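Local coordinates for protein zinc-finger (Saccharomonospora viridis, PDB 3RMQ) that is of unknown function but binds a zinc ion through three cysteines and one histidine, consistent with a small zinc-finger protein, at residues 16-21 and 33-38; 59-64 and 92-97; 8-13 and 52-57; 84-89 and 109-114. The protein carries 1 engineered substitution. All coordinates share one frame; numbering follows the deposited sequence.

Along the chain, contact 3 opens first and closes at 52-57, and contact 1 falls within that span; contact 2 starts at Cys59, and contacts 2 and 4 interlock because their segments alternate. Contacts 1 and 2 have centres about 10 Å apart and share the zinc ion, each supplying two of its four ligands. Contacts 1 and 3, about 12 Å apart between centres, use neighbouring strands, 15-20 and 7-12, of one antiparallel sheet. Contacts 2 and 4 share helix 88-97, with centres about 11 Å apart. The zinc ion thus joins the N-terminal region of short strands and loops to the start of the C-terminal helices, with contacts 3 and 4 some 22 Å apart, centre to centre.

Contact 1: residues 16-21 and 33-38; sequences RHVYDT and TALCGE. With ZN (zinc ion), chain B.
Leu35 N donates to Val18 O over 2.9 Å with an N-H...O angle of 157°, and this bond ties strand 15-20 to the segment 33-38. The same carbonyl lies against the methyl of Ala34, whose CB also meets His17 CB at 3.6 Å. On the apolar side, Val18 and Leu35 cross obliquely, and their branches meet at Val18 CG1 and Leu35 CD1, 3.6 Å apart.

The second tie is the metal. His17 ND1 binds the zinc ion at 2.1 Å and Cys36 SG binds it at 2.4 Å. Cys36 SG stands between its own backbone N and carbonyl carbon (chi1 62°), a rotation that places the sulfur on the metal. Ala34 to Gly37 form a type I beta turn, closed by Gly37 N to Ala34 O, so Cys36 is presented from a tight bend. Glu38 N adds a weak, long bond to Cys36 SG, 3.7 Å away. Near the far end of the strand, a water spans the gap, donating to Thr33 O and accepting from Asp20 N.

Cys59 and Cys62 complete the zinc site. Helix 60-69 backs the contact, with Val18 and Ala34 touching Cys62 and Cys36 touching Val61; strand 7-12 pairs with the strand of His17 in an antiparallel sheet, while the loop of Cys36 joins strands 32-33 and 39-40.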
loop_
_atom_site.group_PDB
_atom_site.type_symbol
_atom_site.label_atom_id
_atom_site.label_comp_id
_atom_site.label_asym_id
_atom_site.label_seq_id
_atom_site.Cartn_x
_atom_site.Cartn_y
_atom_site.Cartn_z
ATOM N N ARG A 16 5.202 5.177 -0.456
ATOM C CA ARG A 16 4.301 5.770 0.507
ATOM C C ARG A 16 3.300 4.677 0.932
ATOM O O ARG A 16 2.458 4.275 0.125
ATOM C CB ARG A 16 3.575 6.985 -0.093
ATOM C CG ARG A 16 3.059 7.873 1.026
ATOM C CD ARG A 16 2.193 9.032 0.541
ATOM N NE ARG A 16 2.990 9.980 -0.233
ATOM C CZ ARG A 16 2.543 11.155 -0.705
ATOM N NH1 ARG A 16 1.268 11.519 -0.503
ATOM N NH2 ARG A 16 3.375 11.968 -1.379
ATOM N N HIS A 17 3.467 4.133 2.152
ATOM C CA HIS A 17 2.640 3.010 2.604
ATOM C C HIS A 17 1.476 3.549 3.400
ATOM O O HIS A 17 1.421 4.766 3.662
ATOM C CB HIS A 17 3.451 2.046 3.490
ATOM C CG HIS A 17 4.543 1.328 2.760
ATOM N ND1 HIS A 17 4.325 0.199 1.989
ATOM C CD2 HIS A 17 5.872 1.590 2.683
ATOM C CE1 HIS A 17 5.484 -0.231 1.512
ATOM N NE2 HIS A 17 6.435 0.612 1.905
ATOM N N VAL A 18 0.573 2.652 3.798
ATOM C CA VAL A 18 -0.583 3.007 4.625
ATOM C C VAL A 18 -0.397 2.189 5.867
ATOM O O VAL A 18 0.069 1.012 5.786
ATOM C CB VAL A 18 -1.935 2.653 3.955
ATOM C CG1 VAL A 18 -3.095 2.881 4.922
ATOM C CG2 VAL A 18 -2.124 3.512 2.705
ATOM N N TYR A 19 -0.722 2.761 7.021
ATOM C CA TYR A 19 -0.706 1.936 8.233
ATOM C C TYR A 19 -2.019 2.073 9.023
ATOM O O TYR A 19 -2.764 3.065 8.880
ATOM C CB TYR A 19 0.528 2.251 9.112
ATOM C CG TYR A 19 0.507 3.586 9.777
ATOM C CD1 TYR A 19 0.841 4.750 9.077
ATOM C CD2 TYR A 19 0.150 3.709 11.117
ATOM C CE1 TYR A 19 0.787 5.996 9.687
ATOM C CE2 TYR A 19 0.092 4.951 11.738
ATOM C CZ TYR A 19 0.422 6.088 11.019
ATOM O OH TYR A 19 0.373 7.316 11.639
ATOM N N ASP A 20 -2.286 1.060 9.842
ATOM C CA ASP A 20 -3.472 1.014 10.718
ATOM C C ASP A 20 -3.082 1.735 12.027
ATOM O O ASP A 20 -2.191 1.259 12.784
ATOM C CB ASP A 20 -3.791 -0.455 10.981
ATOM C CG ASP A 20 -5.110 -0.659 11.702
ATOM O OD1 ASP A 20 -5.545 0.287 12.408
ATOM O OD2 ASP A 20 -5.711 -1.765 11.569
ATOM N N THR A 21 -3.716 2.870 12.306
ATOM C CA THR A 21 -3.299 3.702 13.438
ATOM C C THR A 21 -3.802 3.065 14.738
ATOM O O THR A 21 -3.483 3.575 15.810
ATOM C CB THR A 21 -3.904 5.116 13.369
ATOM O OG1 THR A 21 -5.329 5.013 13.548
ATOM C CG2 THR A 21 -3.602 5.782 11.976
ATOM N N THR A 33 4.522 -2.085 10.525
ATOM C CA THR A 33 4.131 -2.956 9.445
ATOM C C THR A 33 2.960 -2.281 8.744
ATOM O O THR A 33 1.955 -1.920 9.370
ATOM C CB THR A 33 3.694 -4.332 9.969
ATOM O OG1 THR A 33 4.817 -4.942 10.640
ATOM C CG2 THR A 33 3.273 -5.211 8.812
ATOM N N ALA A 34 3.115 -2.113 7.447
ATOM C CA ALA A 34 2.093 -1.467 6.621
ATOM C C ALA A 34 0.926 -2.422 6.287
ATOM O O ALA A 34 0.991 -3.653 6.523
ATOM C CB ALA A 34 2.744 -1.008 5.345
ATOM N N LEU A 35 -0.138 -1.896 5.681
ATOM C CA LEU A 35 -1.278 -2.769 5.309
ATOM C C LEU A 35 -0.815 -3.861 4.337
ATOM O O LEU A 35 -1.386 -4.955 4.268
ATOM C CB LEU A 35 -2.406 -1.980 4.620
ATOM C CG LEU A 35 -3.135 -0.952 5.430
ATOM C CD1 LEU A 35 -4.347 -0.455 4.593
ATOM C CD2 LEU A 35 -3.524 -1.539 6.794
ATOM N N CYS A 36 0.240 -3.592 3.588
ATOM C CA CYS A 36 0.680 -4.575 2.576
ATOM C C CYS A 36 1.483 -5.684 3.212
ATOM O O CYS A 36 1.873 -6.668 2.540
ATOM C CB CYS A 36 1.543 -3.896 1.489
ATOM S SG CYS A 36 3.055 -3.166 2.145
ATOM N N GLY A 37 1.776 -5.536 4.501
ATOM C CA GLY A 37 2.506 -6.589 5.195
ATOM C C GLY A 37 4.009 -6.394 5.317
ATOM O O GLY A 37 4.664 -7.113 6.047
ATOM N N GLU A 38 4.559 -5.408 4.616
ATOM C CA GLU A 38 5.993 -5.101 4.723
ATOM C C GLU A 38 6.290 -4.364 6.035
ATOM O O GLU A 38 5.595 -3.411 6.382
ATOM C CB GLU A 38 6.441 -4.230 3.543
ATOM C CG GLU A 38 6.483 -4.954 2.199
ATOM C CD GLU A 38 7.595 -5.988 2.125
ATOM O OE1 GLU A 38 8.762 -5.590 1.950
ATOM O OE2 GLU A 38 7.295 -7.192 2.248
HETATM ZN ZN ZN B . 2.678 -0.927 1.424
HETATM O O HOH W 1 -0.781 -1.290 9.590
#

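Contact 2: residues 59-64 and 92-97; sequences CPVCTI and TRLAEV. With ZN (zinc ion), chain B.
The flat guanidinium of Arg93 reaches Glu38 in a long, weak ion pair, while it is the aliphatic CG of Arg93 that meets Val61, 4.3 Å from Val61 CG1. The rest is branched aliphatic packing. Val61 CG1 lies anti to its backbone N (chi1 175°) and comes within 4.0 Å of Leu94 CA, and the same Val61 CG1 lies 4.3 Å from Val97 CG2. The side chains of Val61 and Leu94 pass side by side, pointing opposite ways. Ile64 and Leu94 instead cross at about a right angle, with Ile64 CG2 at 3.8 Å from Leu94 CD1.

The helical segments 60-64 and 92-97 run 28° from parallel, their axes 9.6 Å apart at closest approach. A CxxC zinc motif spans the start of the first, with Cys59 just before it and Cys62 in its first turn: Cys59 SG binds the zinc ion at 2.4 Å and Cys62 SG at 2.3 Å, with His17 and Cys36 completing the set. Cys59 is also the N-cap, its sulfur accepting from Cys62 N in a nearly straight bond (173°). This N-H, together with the helix start, would be expected to stabilise negative charge on the sulfur. The Thr63 hydroxyl and amide grip Cys59 O from the two sides of its carbonyl plane, OG1 at 2.9 Å. Pro60 packs on Phe84 and Trp86. Beyond Leu94, helix 102-109 adds Val105 and Thr109; beyond Ile64, helix 74-81 adds Ile77 and Leu80.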
loop_
_atom_site.group_PDB
_atom_site.type_symbol
_atom_site.label_atom_id
_atom_site.label_comp_id
_atom_site.label_asym_id
_atom_site.label_seq_id
_atom_site.Cartn_x
_atom_site.Cartn_y
_atom_site.Cartn_z
ATOM N N CYS A 59 2.648 3.050 -2.468
ATOM C CA CYS A 59 2.713 1.587 -2.454
ATOM C C CYS A 59 1.438 1.061 -3.118
ATOM O O CYS A 59 0.332 1.328 -2.642
ATOM C CB CYS A 59 2.787 1.066 -0.990
ATOM S SG CYS A 59 2.664 -0.779 -0.926
ATOM N N PRO A 60 1.554 0.363 -4.268
ATOM C CA PRO A 60 0.309 -0.081 -4.924
ATOM C C PRO A 60 -0.503 -1.010 -4.036
ATOM O O PRO A 60 -1.736 -0.972 -4.045
ATOM C CB PRO A 60 0.818 -0.861 -6.160
ATOM C CG PRO A 60 2.161 -0.218 -6.457
ATOM C CD PRO A 60 2.750 0.056 -5.067
ATOM N N VAL A 61 0.172 -1.872 -3.273
ATOM C CA VAL A 61 -0.562 -2.857 -2.471
ATOM C C VAL A 61 -1.343 -2.181 -1.333
ATOM O O VAL A 61 -2.538 -2.445 -1.120
ATOM C CB VAL A 61 0.421 -3.899 -1.899
ATOM C CG1 VAL A 61 -0.310 -4.840 -0.983
ATOM C CG2 VAL A 61 1.075 -4.668 -3.100
ATOM N N CYS A 62 -0.669 -1.300 -0.613
ATOM C CA CYS A 62 -1.330 -0.534 0.446
ATOM C C CYS A 62 -2.517 0.288 -0.097
ATOM O O CYS A 62 -3.542 0.415 0.582
ATOM C CB CYS A 62 -0.341 0.447 1.115
ATOM S SG CYS A 62 0.702 -0.296 2.347
ATOM N N THR A 63 -2.361 0.890 -1.269
ATOM C CA THR A 63 -3.423 1.756 -1.830
ATOM C C THR A 63 -4.693 0.929 -2.092
ATOM O O THR A 63 -5.791 1.335 -1.743
ATOM C CB THR A 63 -2.960 2.442 -3.165
ATOM O OG1 THR A 63 -1.776 3.243 -2.941
ATOM C CG2 THR A 63 -4.101 3.371 -3.747
ATOM N N ILE A 64 -4.522 -0.245 -2.723
ATOM C CA ILE A 64 -5.639 -1.136 -3.030
ATOM C C ILE A 64 -6.186 -1.731 -1.716
ATOM O O ILE A 64 -7.397 -1.824 -1.540
ATOM C CB ILE A 64 -5.202 -2.286 -3.975
ATOM C CG1 ILE A 64 -4.788 -1.743 -5.352
ATOM C CG2 ILE A 64 -6.303 -3.372 -4.100
ATOM C CD1 ILE A 64 -5.719 -0.770 -5.913
ATOM N N THR A 92 1.793 -10.752 -5.975
ATOM C CA THR A 92 1.637 -11.883 -5.073
ATOM C C THR A 92 1.490 -11.357 -3.635
ATOM O O THR A 92 0.783 -11.956 -2.818
ATOM C CB THR A 92 2.760 -12.934 -5.238
ATOM O OG1 THR A 92 4.015 -12.346 -4.905
ATOM C CG2 THR A 92 2.791 -13.442 -6.684
ATOM N N ARG A 93 2.097 -10.210 -3.335
ATOM C CA ARG A 93 1.879 -9.580 -2.034
ATOM C C ARG A 93 0.396 -9.124 -1.871
ATOM O O ARG A 93 -0.208 -9.315 -0.814
ATOM C CB ARG A 93 2.849 -8.400 -1.857
ATOM C CG ARG A 93 2.780 -7.732 -0.496
ATOM C CD ARG A 93 3.925 -6.632 -0.364
ATOM N NE ARG A 93 5.247 -7.233 -0.566
ATOM C CZ ARG A 93 6.245 -6.698 -1.280
ATOM N NH1 ARG A 93 6.104 -5.524 -1.871
ATOM N NH2 ARG A 93 7.411 -7.345 -1.408
ATOM N N LEU A 94 -0.206 -8.545 -2.922
ATOM C CA LEU A 94 -1.627 -8.138 -2.839
ATOM C C LEU A 94 -2.526 -9.370 -2.660
ATOM O O LEU A 94 -3.545 -9.303 -1.966
ATOM C CB LEU A 94 -2.076 -7.407 -4.102
ATOM C CG LEU A 94 -3.528 -6.899 -4.138
ATOM C CD1 LEU A 94 -3.774 -5.925 -3.016
ATOM C CD2 LEU A 94 -3.816 -6.221 -5.473
ATOM N N ALA A 95 -2.188 -10.474 -3.320
ATOM C CA ALA A 95 -2.999 -11.698 -3.197
ATOM C C ALA A 95 -2.997 -12.252 -1.768
ATOM O O ALA A 95 -3.906 -12.988 -1.383
ATOM C CB ALA A 95 -2.541 -12.778 -4.180
ATOM N N GLU A 96 -1.979 -11.920 -0.991
ATOM C CA GLU A 96 -1.924 -12.382 0.386
ATOM C C GLU A 96 -2.887 -11.569 1.255
ATOM O O GLU A 96 -3.315 -12.021 2.312
ATOM C CB GLU A 96 -0.487 -12.290 0.928
ATOM C CG GLU A 96 0.433 -13.428 0.472
ATOM C CD GLU A 96 0.071 -14.801 1.094
ATOM O OE1 GLU A 96 0.404 -15.846 0.482
ATOM O OE2 GLU A 96 -0.536 -14.839 2.198
ATOM N N VAL A 97 -3.228 -10.372 0.786
ATOM C CA VAL A 97 -4.086 -9.436 1.499
ATOM C C VAL A 97 -5.543 -9.573 1.106
ATOM O O VAL A 97 -6.424 -9.392 1.937
ATOM C CB VAL A 97 -3.699 -7.946 1.158
ATOM C CG1 VAL A 97 -4.714 -6.973 1.730
ATOM C CG2 VAL A 97 -2.310 -7.618 1.632
HETATM ZN ZN ZN B . 2.678 -0.927 1.424
#

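Contact 3: residues 8-13 and 52-57; sequences LWQQAD and GLWFDG
Gln11 and Trp54 form the tight part of this contact. Gln11 CB sits over the five-membered ring of Trp54, 3.5 Å from its centroid and 6° off the ring normal, which is the geometry of a CH-pi contact. Gln11 CG stands anti to the backbone N (chi1 -178°), and the chain stays extended beyond it, bringing the amide to Asp56. Over the same face, nearer the rim, lies Gln11 N, a buried backbone nitrogen with no partner anywhere in the model. At the six-membered end, Trp54 CH2 comes within 3.3 Å of Trp9 O. Gln10 crosses this end at about a right angle, its NE2 lying 3.7 Å from Trp54 CZ2.

Asp56 N donates to Gln11 OE1 over 3.0 Å, from above the amide carbonyl plane. The Asp56 carboxylate and the Gln11 amide cross, their planes 48° apart, without bonding each other; Gln11 NE2 finds its acceptor in Asp48 OD1. Asp48 O, in turn, takes Trp54 NE1 and Gln10 NE2, and so holds the indole and one neighbouring amide together.

The looser side carries water and exposed side chains. One water donates to both Gln11 OE1 and Asp56 O, at 2.7 Å each, adding a water-mediated link beside the direct bond from Asp56 N. Phe55 and Leu53 are exposed, Phe55 with its CB directed away from the strand.

The contact pins the loop between strand 39-40 and helix 60-69 to strand 7-12, which pairs antiparallel with strand 15-20; Arg16 of that strand reaches Trp54 O, and Trp9 extends to Thr63 and Leu66 of helix 60-69.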
loop_
_atom_site.group_PDB
_atom_site.type_symbol
_atom_site.label_atom_id
_atom_site.label_comp_id
_atom_site.label_asym_id
_atom_site.label_seq_id
_atom_site.Cartn_x
_atom_site.Cartn_y
_atom_site.Cartn_z
ATOM N N LEU A 8 -3.649 5.930 7.966
ATOM C CA LEU A 8 -2.881 7.130 7.555
ATOM C C LEU A 8 -1.738 6.680 6.656
ATOM O O LEU A 8 -1.342 5.499 6.680
ATOM C CB LEU A 8 -2.303 7.866 8.767
ATOM C CG LEU A 8 -3.324 8.598 9.685
ATOM C CD1 LEU A 8 -2.622 9.134 10.865
ATOM C CD2 LEU A 8 -4.040 9.769 8.882
ATOM N N TRP A 9 -1.189 7.624 5.899
ATOM C CA TRP A 9 -0.063 7.356 5.022
ATOM C C TRP A 9 1.250 7.613 5.747
ATOM O O TRP A 9 1.314 8.513 6.615
ATOM C CB TRP A 9 -0.159 8.268 3.754
ATOM C CG TRP A 9 -1.349 7.920 2.913
ATOM C CD1 TRP A 9 -2.653 8.370 3.069
ATOM C CD2 TRP A 9 -1.365 7.017 1.787
ATOM N NE1 TRP A 9 -3.460 7.780 2.094
ATOM C CE2 TRP A 9 -2.692 6.980 1.291
ATOM C CE3 TRP A 9 -0.371 6.244 1.142
ATOM C CZ2 TRP A 9 -3.073 6.169 0.180
ATOM C CZ3 TRP A 9 -0.754 5.439 0.005
ATOM C CH2 TRP A 9 -2.084 5.422 -0.441
ATOM N N GLN A 10 2.293 6.865 5.368
ATOM C CA GLN A 10 3.639 7.133 5.865
ATOM C C GLN A 10 4.671 6.633 4.861
ATOM O O GLN A 10 4.620 5.461 4.460
ATOM C CB GLN A 10 3.854 6.434 7.230
ATOM C CG GLN A 10 5.313 6.486 7.748
ATOM C CD GLN A 10 5.782 7.916 7.988
ATOM O OE1 GLN A 10 5.110 8.668 8.695
ATOM N NE2 GLN A 10 6.917 8.308 7.377
ATOM N N GLN A 11 5.582 7.508 4.456
ATOM C CA GLN A 11 6.632 7.103 3.490
ATOM C C GLN A 11 7.688 6.302 4.248
ATOM O O GLN A 11 8.118 6.689 5.371
ATOM C CB GLN A 11 7.299 8.315 2.858
ATOM C CG GLN A 11 8.379 7.904 1.799
ATOM C CD GLN A 11 8.903 9.086 1.061
ATOM O OE1 GLN A 11 8.254 9.588 0.128
ATOM N NE2 GLN A 11 10.062 9.596 1.490
ATOM N N ALA A 12 8.120 5.181 3.664
ATOM C CA ALA A 12 9.203 4.399 4.258
ATOM C C ALA A 12 9.674 3.363 3.266
ATOM O O ALA A 12 8.882 2.814 2.501
ATOM C CB ALA A 12 8.711 3.697 5.556
ATOM N N ASP A 13 10.983 3.159 3.251
ATOM C CA ASP A 13 11.582 2.146 2.402
ATOM C C ASP A 13 11.184 2.306 0.957
ATOM O O ASP A 13 10.922 1.315 0.254
ATOM C CB ASP A 13 11.205 0.744 2.862
ATOM C CG ASP A 13 12.194 -0.303 2.324
ATOM O OD1 ASP A 13 13.337 0.083 1.948
ATOM O OD2 ASP A 13 11.834 -1.495 2.262
ATOM N N GLY A 52 6.130 16.974 3.618
ATOM C CA GLY A 52 6.308 17.830 2.444
ATOM C C GLY A 52 7.423 17.367 1.506
ATOM O O GLY A 52 7.544 17.823 0.371
ATOM N N LEU A 53 8.267 16.468 1.983
ATOM C CA LEU A 53 9.342 15.907 1.167
ATOM C C LEU A 53 9.035 14.465 0.727
ATOM O O LEU A 53 9.957 13.716 0.314
ATOM C CB LEU A 53 10.664 15.867 1.968
ATOM C CG LEU A 53 11.178 17.166 2.602
ATOM C CD1 LEU A 53 12.531 16.885 3.270
ATOM C CD2 LEU A 53 11.269 18.310 1.542
ATOM N N TRP A 54 7.784 14.014 0.849
ATOM C CA TRP A 54 7.482 12.655 0.444
ATOM C C TRP A 54 7.339 12.555 -1.065
ATOM O O TRP A 54 6.243 12.809 -1.613
ATOM C CB TRP A 54 6.168 12.201 1.046
ATOM C CG TRP A 54 6.272 11.886 2.531
ATOM C CD1 TRP A 54 7.392 11.903 3.348
ATOM C CD2 TRP A 54 5.184 11.460 3.337
ATOM N NE1 TRP A 54 7.014 11.560 4.652
ATOM C CE2 TRP A 54 5.667 11.294 4.661
ATOM C CE3 TRP A 54 3.822 11.256 3.074
ATOM C CZ2 TRP A 54 4.845 10.924 5.708
ATOM C CZ3 TRP A 54 2.976 10.869 4.154
ATOM C CH2 TRP A 54 3.495 10.705 5.424
ATOM N N PHE A 55 8.421 12.187 -1.743
ATOM C CA PHE A 55 8.377 12.121 -3.210
ATOM C C PHE A 55 8.306 10.678 -3.725
ATOM O O PHE A 55 8.214 10.448 -4.923
ATOM C CB PHE A 55 9.642 12.794 -3.823
ATOM C CG PHE A 55 9.794 14.260 -3.478
ATOM C CD1 PHE A 55 8.728 15.003 -2.975
ATOM C CD2 PHE A 55 11.007 14.890 -3.619
ATOM C CE1 PHE A 55 8.889 16.370 -2.627
ATOM C CE2 PHE A 55 11.161 16.251 -3.304
ATOM C CZ PHE A 55 10.092 16.988 -2.822
ATOM N N ASP A 56 8.419 9.691 -2.849
ATOM C CA ASP A 56 8.317 8.305 -3.305
ATOM C C ASP A 56 6.926 8.017 -3.832
ATOM O O ASP A 56 5.945 8.592 -3.362
ATOM C CB ASP A 56 8.592 7.355 -2.149
ATOM C CG ASP A 56 10.095 7.335 -1.759
ATOM O OD1 ASP A 56 10.941 7.434 -2.679
ATOM O OD2 ASP A 56 10.404 7.188 -0.558
ATOM N N GLY A 57 6.824 7.064 -4.742
ATOM C CA GLY A 57 5.527 6.706 -5.271
ATOM C C GLY A 57 4.682 5.988 -4.222
ATOM O O GLY A 57 5.236 5.368 -3.309
HETATM O O HOH W 2 5.764 9.487 -0.796
#

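Contact 4: residues 84-89 and 109-114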
loop_
_atom_site.group_PDB
_atom_site.type_symbol
_atom_site.label_atom_id
_atom_site.label_comp_id
_atom_site.label_asym_id
_atom_site.label_seq_id
_atom_site.Cartn_x
_atom_site.Cartn_y
_atom_site.Cartn_z
ATOM N N PHE A 84 -1.004 1.910 -11.362
ATOM C CA PHE A 84 0.310 1.463 -10.869
ATOM C C PHE A 84 0.962 0.444 -11.806
ATOM O O PHE A 84 0.274 -0.183 -12.611
ATOM C CB PHE A 84 0.148 0.828 -9.474
ATOM C CG PHE A 84 -0.398 1.771 -8.461
ATOM C CD1 PHE A 84 0.383 2.808 -8.006
ATOM C CD2 PHE A 84 -1.673 1.608 -7.939
ATOM C CE1 PHE A 84 -0.099 3.690 -7.058
ATOM C CE2 PHE A 84 -2.174 2.482 -7.008
ATOM C CZ PHE A 84 -1.379 3.530 -6.552
ATOM N N ASP A 85 2.277 0.274 -11.670
ATOM C CA ASP A 85 3.009 -0.831 -12.292
ATOM C C ASP A 85 3.073 -2.003 -11.303
ATOM O O ASP A 85 3.393 -1.817 -10.147
ATOM C CB ASP A 85 4.421 -0.375 -12.668
ATOM C CG ASP A 85 4.416 0.813 -13.647
ATOM O OD1 ASP A 85 3.413 0.976 -14.388
ATOM O OD2 ASP A 85 5.407 1.585 -13.666
ATOM N N TRP A 86 2.763 -3.198 -11.768
ATOM C CA TRP A 86 2.577 -4.343 -10.897
ATOM C C TRP A 86 3.566 -5.478 -11.206
ATOM O O TRP A 86 3.411 -6.223 -12.187
ATOM C CB TRP A 86 1.172 -4.881 -11.071
ATOM C CG TRP A 86 0.115 -3.976 -10.528
ATOM C CD1 TRP A 86 -0.635 -3.044 -11.208
ATOM C CD2 TRP A 86 -0.317 -3.954 -9.197
ATOM N NE1 TRP A 86 -1.523 -2.441 -10.344
ATOM C CE2 TRP A 86 -1.359 -2.993 -9.099
ATOM C CE3 TRP A 86 0.057 -4.654 -8.064
ATOM C CZ2 TRP A 86 -1.982 -2.701 -7.896
ATOM C CZ3 TRP A 86 -0.586 -4.388 -6.870
ATOM C CH2 TRP A 86 -1.591 -3.409 -6.794
ATOM N N SER A 87 4.580 -5.608 -10.367
ATOM C CA SER A 87 5.553 -6.672 -10.516
ATOM C C SER A 87 5.021 -7.938 -9.859
ATOM O O SER A 87 4.052 -7.885 -9.113
ATOM C CB SER A 87 6.841 -6.278 -9.839
ATOM O OG SER A 87 6.606 -6.221 -8.455
ATOM N N PRO A 88 5.660 -9.087 -10.135
ATOM C CA PRO A 88 5.187 -10.315 -9.494
ATOM C C PRO A 88 5.292 -10.195 -7.979
ATOM O O PRO A 88 4.453 -10.726 -7.277
ATOM C CB PRO A 88 6.140 -11.401 -10.044
ATOM C CG PRO A 88 6.560 -10.882 -11.371
ATOM C CD PRO A 88 6.637 -9.359 -11.210
ATOM N N ALA A 89 6.291 -9.480 -7.474
ATOM C CA ALA A 89 6.422 -9.308 -6.047
ATOM C C ALA A 89 5.195 -8.590 -5.497
ATOM O O ALA A 89 4.659 -8.978 -4.464
ATOM C CB ALA A 89 7.711 -8.499 -5.708
ATOM N N THR A 109 -5.863 -5.895 -10.979
ATOM C CA THR A 109 -4.760 -4.970 -11.138
ATOM C C THR A 109 -4.720 -4.403 -12.547
ATOM O O THR A 109 -4.138 -3.347 -12.759
ATOM C CB THR A 109 -3.397 -5.635 -10.879
ATOM O OG1 THR A 109 -3.229 -6.730 -11.799
ATOM C CG2 THR A 109 -3.278 -6.120 -9.425
ATOM N N GLY A 110 -5.298 -5.111 -13.522
ATOM C CA GLY A 110 -5.147 -4.709 -14.909
ATOM C C GLY A 110 -3.688 -4.824 -15.343
ATOM O O GLY A 110 -3.260 -4.182 -16.300
ATOM N N ALA A 111 -2.916 -5.637 -14.633
ATOM C CA ALA A 111 -1.451 -5.644 -14.799
ATOM C C ALA A 111 -0.942 -6.404 -16.028
ATOM O O ALA A 111 0.202 -6.173 -16.473
ATOM C CB ALA A 111 -0.797 -6.239 -13.567
ATOM N N ARG A 112 -1.751 -7.317 -16.554
ATOM C CA ARG A 112 -1.318 -8.173 -17.660
ATOM C C ARG A 112 -2.389 -8.143 -18.753
ATOM O O ARG A 112 -2.573 -9.097 -19.515
ATOM C CB ARG A 112 -1.069 -9.598 -17.183
ATOM C CG ARG A 112 0.026 -9.733 -16.127
ATOM C CD ARG A 112 1.446 -9.407 -16.663
ATOM N NE ARG A 112 2.475 -9.603 -15.632
ATOM C CZ ARG A 112 2.925 -8.645 -14.808
ATOM N NH1 ARG A 112 2.462 -7.393 -14.892
ATOM N NH2 ARG A 112 3.814 -8.947 -13.884
HETATM N N MSE A 113 -3.088 -7.017 -18.819
HETATM C CA MSE A 113 -4.108 -6.800 -19.829
HETATM C C MSE A 113 -3.833 -5.478 -20.545
HETATM O O MSE A 113 -3.573 -4.462 -19.889
HETATM C CB MSE A 113 -5.477 -6.739 -19.163
HETATM C CG MSE A 113 -5.923 -8.045 -18.552
HETATM SE SE MSE A 113 -7.478 -7.751 -17.437
HETATM C CE MSE A 113 -7.901 -5.913 -17.964
ATOM N N VAL A 114 -3.901 -5.490 -21.877
ATOM C CA VAL A 114 -3.668 -4.287 -22.685
ATOM C C VAL A 114 -4.889 -3.362 -22.695
ATOM O O VAL A 114 -5.041 -2.491 -21.837
ATOM C CB VAL A 114 -3.344 -4.648 -24.137
ATOM C CG1 VAL A 114 -4.536 -5.349 -24.779
ATOM C CG2 VAL A 114 -2.966 -3.399 -24.913
HETATM O O HOH W 3 -2.311 -1.871 -14.128
#
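Trp86, just before the N-cap of helix 88-97, meets Thr109 at the end of helix 102-109, so that two helix ends come together; Ser87 is the N-cap, and Gly110 leaves the other helix with positive phi. Thr109 CB lies over the five-membered ring of Trp86, 3.6 Å from its centroid and 4° off the normal, a CH-pi contact. Thr109 CG2 sits over the centre of the indole as a whole, 3.6 Å above its plane. Ala111 CB adds an apolar touch at 3.5 Å from Trp86 CB. The indole NE1 is taken by Ala81 O.

Arg112 clamps the backbone beside the ring. Its NH1 and NH2 both donate end-on to Trp86 O, at 3.1 and 3.2 Å, with that oxygen close to the guanidinium plane. NH1 also donates to Ala111 O at 3.0 Å, so the guanidinium is bonded to both segments. Pro88 CD lies at its edge, in plane.

Thr109 OG1 accepts from Ala111 N over 3.1 Å and is hydrogen-bonded to Val106 O. That bond to the N two residues on defines an ST turn, at the point where the chain leaves helix 102-109.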